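Local coordinates for protein 4-amino-4-deoxy-L-arabinose transferase or related glycosyltransferases of PMT family (Cupriavidus metallidurans, PDB 5EZM) that probably transfers 4-amino-4-deoxy-L-arabinose from a polyprenyl phosphate carrier to lipid A, as an integral membrane glycosyltransferase of the GT-C fold that binds zinc, at residues A[161-172]-A[347-358]; A[118-129]-A[141-151]. All blocks are in the same frame, centred on the assembly; numbering follows the deposited sequence.

Contact 1: residues A[161-172]-A[347-358]; sequences DMTLAGVMSCVL and GYIVPVIPALGI. With DSL (mono-trans, octa-cis decaprenyl-phosphate), chain C.
Two helices of the GT-C membrane domain, 160-178 and 352-365 with the turn leading into it, the second predicted to span the membrane, pack here in the protein interior, and Ala165 forms the tight point of the join. Its CA lies 4.3 Å from the CA of Pro351, an approach allowed by the small methyl, which rests on Val350 CG1 at 3.6 Å. With CG1 anti to the backbone N (chi1 178°), Val350 sends that branch between Ala165 and Met162; the bent methionine chain brings CE to 3.7 Å from Val350 CG1, crossing the valine at about a right angle. On the Pro351 side, Met168 SD comes alongside the ring. One turn after Ala165, Ser169 CB packs against Pro354 CG at 3.7 Å. At the far end Leu172 uses one branch, its CD2 lying 3.8 Å from Ala355 CB and 4.1 Å from Ile358 CD1. The opposite end is polar: the carboxylate of Asp161 lies against the backbone of Gly347, a residue without a side chain to obstruct it, and OD1 is near the plane of the Tyr348 ring at its edge. This carboxylate forms a salt bridge with Lys206, which also touches Tyr348. The axes of 161-172 and 352-358 approach to 9.3 Å, their N-to-C directions 47° apart. Val171 and Leu172 line the decaprenyl phosphate pocket, Val171 CG1 being 3.7 Å from C23 of that lipid. Helix 323-339 flanks the contact through Trp330, which packs on Met168 and Ala355, and helix 149-155 supplies Trp151 beside Ala165.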
loop_
_atom_site.group_PDB
_atom_site.type_symbol
_atom_site.label_atom_id
_atom_site.label_comp_id
_atom_site.label_asym_id
_atom_site.label_seq_id
_atom_site.Cartn_x
_atom_site.Cartn_y
_atom_site.Cartn_z
ATOM N N ASP A 161 -3.750 -0.923 1.052
ATOM C CA ASP A 161 -3.606 -2.360 0.849
ATOM C C ASP A 161 -2.549 -2.968 1.764
ATOM O O ASP A 161 -2.699 -4.115 2.201
ATOM C CB ASP A 161 -3.278 -2.641 -0.617
ATOM C CG ASP A 161 -4.366 -2.154 -1.557
ATOM O OD1 ASP A 161 -5.558 -2.376 -1.251
ATOM O OD2 ASP A 161 -4.033 -1.539 -2.593
ATOM N N MET A 162 -1.483 -2.228 2.074
ATOM C CA MET A 162 -0.459 -2.775 2.958
ATOM C C MET A 162 -0.899 -2.738 4.419
ATOM O O MET A 162 -0.568 -3.646 5.189
ATOM C CB MET A 162 0.862 -2.027 2.767
ATOM C CG MET A 162 1.947 -2.386 3.786
ATOM S SD MET A 162 2.267 -4.161 3.991
ATOM C CE MET A 162 2.718 -4.619 2.324
ATOM N N THR A 163 -1.641 -1.704 4.821
ATOM C CA THR A 163 -2.209 -1.693 6.166
ATOM C C THR A 163 -3.144 -2.880 6.362
ATOM O O THR A 163 -3.023 -3.639 7.339
ATOM C CB THR A 163 -2.952 -0.378 6.415
ATOM O OG1 THR A 163 -2.211 0.712 5.852
ATOM C CG2 THR A 163 -3.125 -0.140 7.902
ATOM N N LEU A 164 -4.078 -3.065 5.422
ATOM C CA LEU A 164 -4.955 -4.229 5.470
ATOM C C LEU A 164 -4.160 -5.527 5.431
ATOM O O LEU A 164 -4.544 -6.511 6.074
ATOM C CB LEU A 164 -5.954 -4.179 4.316
ATOM C CG LEU A 164 -6.968 -5.320 4.276
ATOM C CD1 LEU A 164 -7.848 -5.281 5.513
ATOM C CD2 LEU A 164 -7.808 -5.254 3.011
ATOM N N ALA A 165 -3.044 -5.547 4.698
ATOM C CA ALA A 165 -2.236 -6.758 4.617
ATOM C C ALA A 165 -1.572 -7.071 5.952
ATOM O O ALA A 165 -1.428 -8.243 6.321
ATOM C CB ALA A 165 -1.188 -6.619 3.516
ATOM N N GLY A 166 -1.158 -6.039 6.687
ATOM C CA GLY A 166 -0.525 -6.273 7.973
ATOM C C GLY A 166 -1.513 -6.716 9.030
ATOM O O GLY A 166 -1.242 -7.650 9.797
ATOM N N VAL A 167 -2.681 -6.068 9.084
ATOM C CA VAL A 167 -3.661 -6.470 10.089
ATOM C C VAL A 167 -4.228 -7.851 9.766
ATOM O O VAL A 167 -4.469 -8.664 10.669
ATOM C CB VAL A 167 -4.764 -5.405 10.227
ATOM C CG1 VAL A 167 -4.176 -4.121 10.779
ATOM C CG2 VAL A 167 -5.427 -5.143 8.896
ATOM N N MET A 168 -4.428 -8.153 8.480
ATOM C CA MET A 168 -4.891 -9.489 8.121
ATOM C C MET A 168 -3.806 -10.532 8.352
ATOM O O MET A 168 -4.114 -11.682 8.693
ATOM C CB MET A 168 -5.376 -9.515 6.672
ATOM C CG MET A 168 -6.711 -8.813 6.467
ATOM S SD MET A 168 -7.457 -9.146 4.858
ATOM C CE MET A 168 -7.757 -10.909 4.985
ATOM N N SER A 169 -2.536 -10.151 8.185
ATOM C CA SER A 169 -1.454 -11.036 8.593
ATOM C C SER A 169 -1.504 -11.297 10.091
ATOM O O SER A 169 -1.114 -12.379 10.548
ATOM C CB SER A 169 -0.101 -10.444 8.199
ATOM O OG SER A 169 0.266 -9.395 9.074
ATOM N N CYS A 170 -1.981 -10.322 10.869
ATOM C CA CYS A 170 -2.244 -10.589 12.279
ATOM C C CYS A 170 -3.412 -11.555 12.453
ATOM O O CYS A 170 -3.405 -12.377 13.374
ATOM C CB CYS A 170 -2.507 -9.287 13.032
ATOM S SG CYS A 170 -1.015 -8.351 13.418
ATOM N N VAL A 171 -4.425 -11.473 11.584
ATOM C CA VAL A 171 -5.522 -12.441 11.644
ATOM C C VAL A 171 -4.988 -13.857 11.461
ATOM O O VAL A 171 -5.240 -14.753 12.280
ATOM C CB VAL A 171 -6.597 -12.114 10.590
ATOM C CG1 VAL A 171 -7.737 -13.115 10.671
ATOM C CG2 VAL A 171 -7.115 -10.697 10.769
ATOM N N LEU A 172 -4.230 -14.075 10.382
ATOM C CA LEU A 172 -3.696 -15.403 10.100
ATOM C C LEU A 172 -2.750 -15.865 11.200
ATOM O O LEU A 172 -2.893 -16.972 11.733
ATOM C CB LEU A 172 -2.983 -15.401 8.749
ATOM C CG LEU A 172 -2.254 -16.699 8.402
ATOM C CD1 LEU A 172 -3.251 -17.827 8.227
ATOM C CD2 LEU A 172 -1.398 -16.530 7.157
ATOM N N GLY A 347 -2.923 -3.985 -5.465
ATOM C CA GLY A 347 -2.863 -4.072 -4.015
ATOM C C GLY A 347 -3.811 -5.086 -3.407
ATOM O O GLY A 347 -3.518 -5.621 -2.331
ATOM N N TYR A 348 -4.931 -5.378 -4.078
ATOM C CA TYR A 348 -5.869 -6.378 -3.575
ATOM C C TYR A 348 -5.159 -7.672 -3.206
ATOM O O TYR A 348 -5.528 -8.339 -2.231
ATOM C CB TYR A 348 -6.958 -6.670 -4.614
ATOM C CG TYR A 348 -7.952 -5.553 -4.840
ATOM C CD1 TYR A 348 -7.894 -4.377 -4.106
ATOM C CD2 TYR A 348 -8.959 -5.681 -5.788
ATOM C CE1 TYR A 348 -8.801 -3.356 -4.314
ATOM C CE2 TYR A 348 -9.874 -4.667 -6.004
ATOM C CZ TYR A 348 -9.791 -3.507 -5.263
ATOM O OH TYR A 348 -10.699 -2.493 -5.471
ATOM N N ILE A 349 -4.126 -8.043 -3.971
ATOM C CA ILE A 349 -3.505 -9.350 -3.790
ATOM C C ILE A 349 -2.433 -9.353 -2.709
ATOM O O ILE A 349 -1.930 -10.430 -2.355
ATOM C CB ILE A 349 -2.933 -9.855 -5.131
ATOM C CG1 ILE A 349 -3.023 -11.374 -5.202
ATOM C CG2 ILE A 349 -1.495 -9.410 -5.319
ATOM C CD1 ILE A 349 -4.401 -11.900 -4.895
ATOM N N VAL A 350 -2.090 -8.188 -2.146
ATOM C CA VAL A 350 -1.002 -8.135 -1.161
ATOM C C VAL A 350 -1.243 -9.030 0.048
ATOM O O VAL A 350 -0.288 -9.677 0.504
ATOM C CB VAL A 350 -0.708 -6.676 -0.778
ATOM C CG1 VAL A 350 0.373 -6.618 0.279
ATOM C CG2 VAL A 350 -0.274 -5.881 -2.007
ATOM N N PRO A 351 -2.452 -9.130 0.621
ATOM C CA PRO A 351 -2.631 -9.982 1.814
ATOM C C PRO A 351 -2.210 -11.443 1.650
ATOM O O PRO A 351 -2.109 -12.143 2.667
ATOM C CB PRO A 351 -4.134 -9.874 2.095
ATOM C CG PRO A 351 -4.484 -8.532 1.629
ATOM C CD PRO A 351 -3.651 -8.300 0.391
ATOM N N VAL A 352 -1.962 -11.933 0.433
ATOM C CA VAL A 352 -1.514 -13.317 0.302
ATOM C C VAL A 352 -0.026 -13.467 0.590
ATOM O O VAL A 352 0.431 -14.584 0.870
ATOM C CB VAL A 352 -1.819 -13.891 -1.094
ATOM C CG1 VAL A 352 -3.235 -13.552 -1.514
ATOM C CG2 VAL A 352 -0.810 -13.393 -2.122
ATOM N N ILE A 353 0.741 -12.372 0.547
ATOM C CA ILE A 353 2.196 -12.479 0.668
ATOM C C ILE A 353 2.633 -13.036 2.020
ATOM O O ILE A 353 3.488 -13.936 2.040
ATOM C CB ILE A 353 2.853 -11.124 0.346
ATOM C CG1 ILE A 353 2.491 -10.685 -1.074
ATOM C CG2 ILE A 353 4.365 -11.208 0.509
ATOM C CD1 ILE A 353 2.964 -11.637 -2.150
ATOM N N PRO A 354 2.116 -12.562 3.167
ATOM C CA PRO A 354 2.568 -13.141 4.449
ATOM C C PRO A 354 2.428 -14.653 4.508
ATOM O O PRO A 354 3.376 -15.348 4.897
ATOM C CB PRO A 354 1.674 -12.440 5.479
ATOM C CG PRO A 354 1.307 -11.164 4.846
ATOM C CD PRO A 354 1.160 -11.459 3.387
ATOM N N ALA A 355 1.265 -15.182 4.114
ATOM C CA ALA A 355 1.076 -16.628 4.081
ATOM C C ALA A 355 2.146 -17.295 3.227
ATOM O O ALA A 355 2.805 -18.248 3.666
ATOM C CB ALA A 355 -0.322 -16.962 3.558
ATOM N N LEU A 356 2.344 -16.789 2.005
ATOM C CA LEU A 356 3.431 -17.272 1.160
ATOM C C LEU A 356 4.752 -17.251 1.916
ATOM O O LEU A 356 5.513 -18.229 1.888
ATOM C CB LEU A 356 3.527 -16.431 -0.112
ATOM C CG LEU A 356 2.341 -16.524 -1.070
ATOM C CD1 LEU A 356 2.561 -15.615 -2.267
ATOM C CD2 LEU A 356 2.116 -17.963 -1.512
ATOM N N GLY A 357 5.024 -16.148 2.623
ATOM C CA GLY A 357 6.218 -16.082 3.449
ATOM C C GLY A 357 6.362 -17.291 4.349
ATOM O O GLY A 357 7.389 -17.980 4.330
ATOM N N ILE A 358 5.309 -17.597 5.116
ATOM C CA ILE A 358 5.325 -18.783 5.968
ATOM C C ILE A 358 5.713 -20.005 5.150
ATOM O O ILE A 358 6.650 -20.735 5.497
ATOM C CB ILE A 358 3.960 -18.977 6.651
ATOM C CG1 ILE A 358 3.613 -17.760 7.508
ATOM C CG2 ILE A 358 3.953 -20.253 7.486
ATOM C CD1 ILE A 358 2.294 -17.898 8.237
HETATM C C21 DSL C . -8.068 -18.439 8.095
HETATM C C22 DSL C . -8.336 -17.600 9.332
HETATM C C23 DSL C . -7.236 -16.708 9.897
HETATM C C24 DSL C . -9.540 -17.647 9.922
HETATM C C25 DSL C . -9.825 -16.792 11.183
HETATM C C26 DSL C . -11.215 -16.119 11.008
HETATM C C27 DSL C . -12.144 -16.504 12.209
HETATM C C28 DSL C . -11.520 -16.898 13.571
HETATM C C29 DSL C . -13.483 -16.490 12.055
HETATM C C30 DSL C . -14.104 -16.092 10.691
HETATM C C31 DSL C . -15.495 -16.788 10.512
HETATM C C32 DSL C . -16.585 -15.719 10.146
HETATM C C33 DSL C . -17.225 -14.857 11.250
HETATM C C34 DSL C . -16.973 -15.563 8.857
#

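Contact 2: residues A[118-129]-A[141-151]; sequences GLLGIGVSMMAA and TGLALLAAPMW. With MPG ([(Z)-octadec-9-enyl] (2R)-2,3-bis(oxidanyl)propanoate), chain F; MPG ([(Z)-octadec-9-enyl] (2R)-2,3-bis(oxidanyl)propanoate), chain L; MPG ([(Z)-octadec-9-enyl] (2R)-2,3-bis(oxidanyl)propanoate), chain B.
The indole of Trp151 turns its edge to helix 112-133 and donates NE1-H to the carbonyl oxygen of Gly118 at 3.0 Å, with an N-H...O angle of 150°. The oxygen lies in the ring plane, but the donor is tilted 30° from the carbonyl plane; Gly118 O also accepts the helical bond from Ile122 N. The benzo part of the indole reaches Gly121, whose CA is 3.6 Å from Trp151 CZ2, a spacing a bare glycine permits. Ile122 lies aslant to the indole, its CG1 3.6 Å from Trp151 NE1, and the same CG1 packs against Leu145 CB as the two side chains run antiparallel. Leu145 CD1 packs beside Ser125. Farther along, Thr141 has CG2 anti to the backbone N, which lays this methyl on the Met126 backbone, while OG1 faces Ala129 CB. Met126 SD rests on Gly142 CA at 3.7 Å. The segments 118-129 and 141-147 run nearly antiparallel, at 153°, as a helical hairpin within the membrane. Lipid chains lie along it at Leu120, Gly123 and Leu143; helix 31-47 packs on Leu119 and Leu143, helix 352-365 on Ser125 and Leu145, and helix 435-456 on Leu146.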
loop_
_atom_site.group_PDB
_atom_site.type_symbol
_atom_site.label_atom_id
_atom_site.label_comp_id
_atom_site.label_asym_id
_atom_site.label_seq_id
_atom_site.Cartn_x
_atom_site.Cartn_y
_atom_site.Cartn_z
ATOM N N GLY A 118 4.119 -3.287 7.323
ATOM C CA GLY A 118 5.058 -4.252 6.773
ATOM C C GLY A 118 5.876 -4.935 7.850
ATOM O O GLY A 118 5.972 -6.169 7.893
ATOM N N LEU A 119 6.471 -4.139 8.748
ATOM C CA LEU A 119 7.206 -4.724 9.864
ATOM C C LEU A 119 6.318 -5.654 10.680
ATOM O O LEU A 119 6.758 -6.723 11.116
ATOM C CB LEU A 119 7.781 -3.625 10.754
ATOM C CG LEU A 119 8.843 -2.727 10.126
ATOM C CD1 LEU A 119 9.322 -1.691 11.134
ATOM C CD2 LEU A 119 10.002 -3.566 9.612
ATOM N N LEU A 120 5.056 -5.269 10.879
ATOM C CA LEU A 120 4.137 -6.086 11.662
ATOM C C LEU A 120 3.888 -7.429 10.989
ATOM O O LEU A 120 3.901 -8.476 11.650
ATOM C CB LEU A 120 2.825 -5.331 11.868
ATOM C CG LEU A 120 1.824 -5.961 12.833
ATOM C CD1 LEU A 120 2.478 -6.196 14.187
ATOM C CD2 LEU A 120 0.596 -5.084 12.976
ATOM N N GLY A 121 3.659 -7.417 9.674
ATOM C CA GLY A 121 3.478 -8.666 8.954
ATOM C C GLY A 121 4.694 -9.566 9.043
ATOM O O GLY A 121 4.569 -10.775 9.275
ATOM N N ILE A 122 5.889 -8.991 8.867
ATOM C CA ILE A 122 7.111 -9.775 9.045
ATOM C C ILE A 122 7.135 -10.404 10.432
ATOM O O ILE A 122 7.273 -11.624 10.581
ATOM C CB ILE A 122 8.356 -8.902 8.810
ATOM C CG1 ILE A 122 8.417 -8.427 7.360
ATOM C CG2 ILE A 122 9.613 -9.677 9.181
ATOM C CD1 ILE A 122 9.610 -7.535 7.062
ATOM N N GLY A 123 6.974 -9.577 11.464
ATOM C CA GLY A 123 7.047 -10.008 12.845
ATOM C C GLY A 123 6.088 -11.121 13.210
ATOM O O GLY A 123 6.522 -12.191 13.645
ATOM N N VAL A 124 4.784 -10.890 13.039
ATOM C CA VAL A 124 3.818 -11.915 13.426
ATOM C C VAL A 124 3.936 -13.138 12.524
ATOM O O VAL A 124 3.706 -14.273 12.972
ATOM C CB VAL A 124 2.390 -11.340 13.432
ATOM C CG1 VAL A 124 2.314 -10.137 14.358
ATOM C CG2 VAL A 124 1.940 -10.974 12.025
ATOM N N SER A 125 4.314 -12.943 11.256
ATOM C CA SER A 125 4.484 -14.083 10.362
ATOM C C SER A 125 5.583 -15.010 10.865
ATOM O O SER A 125 5.380 -16.226 10.983
ATOM C CB SER A 125 4.785 -13.604 8.945
ATOM O OG SER A 125 3.643 -13.002 8.363
ATOM N N MET A 126 6.752 -14.459 11.185
ATOM C CA MET A 126 7.790 -15.338 11.701
ATOM C C MET A 126 7.556 -15.729 13.156
ATOM O O MET A 126 8.225 -16.644 13.651
ATOM C CB MET A 126 9.175 -14.709 11.518
ATOM C CG MET A 126 9.354 -13.316 12.067
ATOM S SD MET A 126 10.878 -12.586 11.416
ATOM C CE MET A 126 12.110 -13.710 12.068
ATOM N N MET A 127 6.614 -15.085 13.846
ATOM C CA MET A 127 6.196 -15.591 15.149
ATOM C C MET A 127 5.423 -16.894 14.995
ATOM O O MET A 127 5.730 -17.895 15.655
ATOM C CB MET A 127 5.352 -14.551 15.884
ATOM C CG MET A 127 4.814 -15.062 17.215
ATOM S SD MET A 127 3.852 -13.858 18.147
ATOM C CE MET A 127 2.499 -13.556 17.008
ATOM N N ALA A 128 4.410 -16.900 14.122
ATOM C CA ALA A 128 3.683 -18.137 13.852
ATOM C C ALA A 128 4.608 -19.200 13.272
ATOM O O ALA A 128 4.531 -20.380 13.647
ATOM C CB ALA A 128 2.514 -17.862 12.906
ATOM N N ALA A 129 5.497 -18.798 12.360
ATOM C CA ALA A 129 6.460 -19.743 11.804
ATOM C C ALA A 129 7.336 -20.343 12.895
ATOM O O ALA A 129 7.566 -21.557 12.915
ATOM C CB ALA A 129 7.321 -19.055 10.745
ATOM N N THR A 141 11.321 -17.229 7.005
ATOM C CA THR A 141 10.099 -16.479 6.728
ATOM C C THR A 141 10.364 -14.978 6.750
ATOM O O THR A 141 9.896 -14.245 5.868
ATOM C CB THR A 141 9.010 -16.861 7.734
ATOM O OG1 THR A 141 8.414 -18.104 7.347
ATOM C CG2 THR A 141 7.930 -15.796 7.808
ATOM N N GLY A 142 11.118 -14.505 7.747
ATOM C CA GLY A 142 11.479 -13.095 7.777
ATOM C C GLY A 142 12.267 -12.676 6.551
ATOM O O GLY A 142 11.974 -11.651 5.927
ATOM N N LEU A 143 13.275 -13.471 6.182
ATOM C CA LEU A 143 14.040 -13.185 4.970
ATOM C C LEU A 143 13.143 -13.200 3.739
ATOM O O LEU A 143 13.264 -12.337 2.860
ATOM C CB LEU A 143 15.171 -14.199 4.820
ATOM C CG LEU A 143 16.128 -14.256 6.008
ATOM C CD1 LEU A 143 17.047 -15.455 5.902
ATOM C CD2 LEU A 143 16.924 -12.972 6.088
ATOM N N ALA A 144 12.233 -14.173 3.666
ATOM C CA ALA A 144 11.322 -14.273 2.532
ATOM C C ALA A 144 10.493 -13.004 2.379
ATOM O O ALA A 144 10.456 -12.399 1.300
ATOM C CB ALA A 144 10.418 -15.492 2.697
ATOM N N LEU A 145 9.820 -12.584 3.452
ATOM C CA LEU A 145 8.997 -11.382 3.372
ATOM C C LEU A 145 9.839 -10.139 3.113
ATOM O O LEU A 145 9.376 -9.210 2.439
ATOM C CB LEU A 145 8.176 -11.226 4.650
ATOM C CG LEU A 145 7.156 -12.343 4.883
ATOM C CD1 LEU A 145 6.415 -12.125 6.186
ATOM C CD2 LEU A 145 6.179 -12.419 3.723
ATOM N N LEU A 146 11.073 -10.105 3.623
ATOM C CA LEU A 146 11.935 -8.955 3.376
ATOM C C LEU A 146 12.283 -8.840 1.897
ATOM O O LEU A 146 12.192 -7.755 1.310
ATOM C CB LEU A 146 13.203 -9.057 4.224
ATOM C CG LEU A 146 14.196 -7.899 4.085
ATOM C CD1 LEU A 146 13.601 -6.602 4.614
ATOM C CD2 LEU A 146 15.506 -8.216 4.789
ATOM N N ALA A 147 12.672 -9.954 1.272
ATOM C CA ALA A 147 13.091 -9.928 -0.125
ATOM C C ALA A 147 11.926 -9.826 -1.097
ATOM O O ALA A 147 12.131 -9.408 -2.243
ATOM C CB ALA A 147 13.913 -11.174 -0.457
ATOM N N ALA A 148 10.723 -10.209 -0.680
ATOM C CA ALA A 148 9.567 -10.174 -1.565
ATOM C C ALA A 148 9.291 -8.737 -1.991
ATOM O O ALA A 148 8.966 -7.899 -1.135
ATOM C CB ALA A 148 8.342 -10.773 -0.882
ATOM N N PRO A 149 9.413 -8.408 -3.279
ATOM C CA PRO A 149 9.239 -7.009 -3.696
ATOM C C PRO A 149 7.841 -6.476 -3.459
ATOM O O PRO A 149 7.689 -5.274 -3.224
ATOM C CB PRO A 149 9.581 -7.049 -5.190
ATOM C CG PRO A 149 9.270 -8.437 -5.598
ATOM C CD PRO A 149 9.654 -9.296 -4.427
ATOM N N MET A 150 6.811 -7.322 -3.516
ATOM C CA MET A 150 5.464 -6.830 -3.246
ATOM C C MET A 150 5.321 -6.381 -1.796
ATOM O O MET A 150 4.699 -5.348 -1.519
ATOM C CB MET A 150 4.430 -7.900 -3.590
ATOM C CG MET A 150 2.999 -7.515 -3.261
ATOM S SD MET A 150 1.780 -8.495 -4.168
ATOM C CE MET A 150 1.752 -7.629 -5.734
ATOM N N TRP A 151 5.920 -7.119 -0.858
ATOM C CA TRP A 151 5.775 -6.754 0.546
ATOM C C TRP A 151 6.603 -5.521 0.896
ATOM O O TRP A 151 6.147 -4.663 1.660
ATOM C CB TRP A 151 6.160 -7.927 1.444
ATOM C CG TRP A 151 5.760 -7.708 2.868
ATOM C CD1 TRP A 151 6.577 -7.386 3.913
ATOM C CD2 TRP A 151 4.432 -7.765 3.401
ATOM N NE1 TRP A 151 5.841 -7.251 5.066
ATOM C CE2 TRP A 151 4.522 -7.480 4.777
ATOM C CE3 TRP A 151 3.176 -8.034 2.847
ATOM C CZ2 TRP A 151 3.405 -7.456 5.607
ATOM C CZ3 TRP A 151 2.070 -8.008 3.671
ATOM C CH2 TRP A 151 2.190 -7.723 5.037
HETATM C C2 MPG F . 5.878 -2.848 14.911
HETATM C C3 MPG F . 5.770 -4.330 14.571
HETATM C C4 MPG F . 6.739 -5.196 15.364
HETATM C C5 MPG F . 6.554 -6.688 15.043
HETATM C C6 MPG F . 6.666 -7.584 16.286
HETATM C C7 MPG F . 5.858 -8.887 16.138
HETATM C C8 MPG F . 6.195 -9.920 17.238
HETATM C C1 MPG F . 4.684 -2.048 14.385
HETATM C C5 MPG L . 10.765 -7.808 -12.355
HETATM C C6 MPG L . 9.541 -6.939 -12.017
HETATM C C7 MPG L . 9.227 -6.883 -10.506
HETATM C C8 MPG L . 7.762 -6.451 -10.248
HETATM C C9 MPG L . 7.427 -6.248 -8.750
HETATM C C10 MPG L . 5.904 -6.050 -8.515
HETATM C C11 MPG L . 5.610 -5.272 -7.217
HETATM C C12 MPG L . 4.072 -5.091 -6.976
HETATM C C13 MPG L . 3.771 -4.230 -5.731
HETATM C C14 MPG L . 2.278 -3.773 -5.666
HETATM C C15 MPG L . 2.038 -2.678 -4.579
HETATM C C16 MPG L . 0.537 -2.519 -4.212
HETATM C C2 MPG B . 23.816 -17.002 9.825
HETATM C C3 MPG B . 22.999 -15.872 10.441
HETATM C C4 MPG B . 22.206 -15.087 9.406
HETATM C C5 MPG B . 21.383 -13.948 10.033
HETATM C C6 MPG B . 20.010 -13.776 9.361
HETATM C C7 MPG B . 18.949 -13.168 10.300
HETATM C C8 MPG B . 17.535 -13.225 9.674
HETATM C C9 MPG B . 16.516 -12.272 10.346
HETATM C C10 MPG B . 15.433 -11.780 9.345
HETATM C C11 MPG B . 14.640 -10.564 9.872
HETATM C C12 MPG B . 14.139 -9.608 8.732
HETATM C C13 MPG B . 13.430 -8.355 9.293
HETATM C C14 MPG B . 13.528 -7.120 8.343
HETATM C C1 MPG B . 24.357 -17.977 10.876
#

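Overall arrangement
From the N terminus the chain first makes contact 2, where helix 112-133 and the following helices 135-147 and 149-155 close a short, almost wholly helical loop of 11 residues. Contact 1 opens only afterwards, on helix 160-178, and reaches across 174 mostly helical residues to 347-358, so the two are in series and neither encloses the other. Even so they adjoin, with centres about 10 Å apart. The Gly357 O to Thr141 OG1 hydrogen bond, probable at 3.2 Å, joins them, as does packing of Pro354 on Trp151. Contact 2 forms the hairpin and contact 1 joins helix 160-178 to 352-365, which also touches the hairpin.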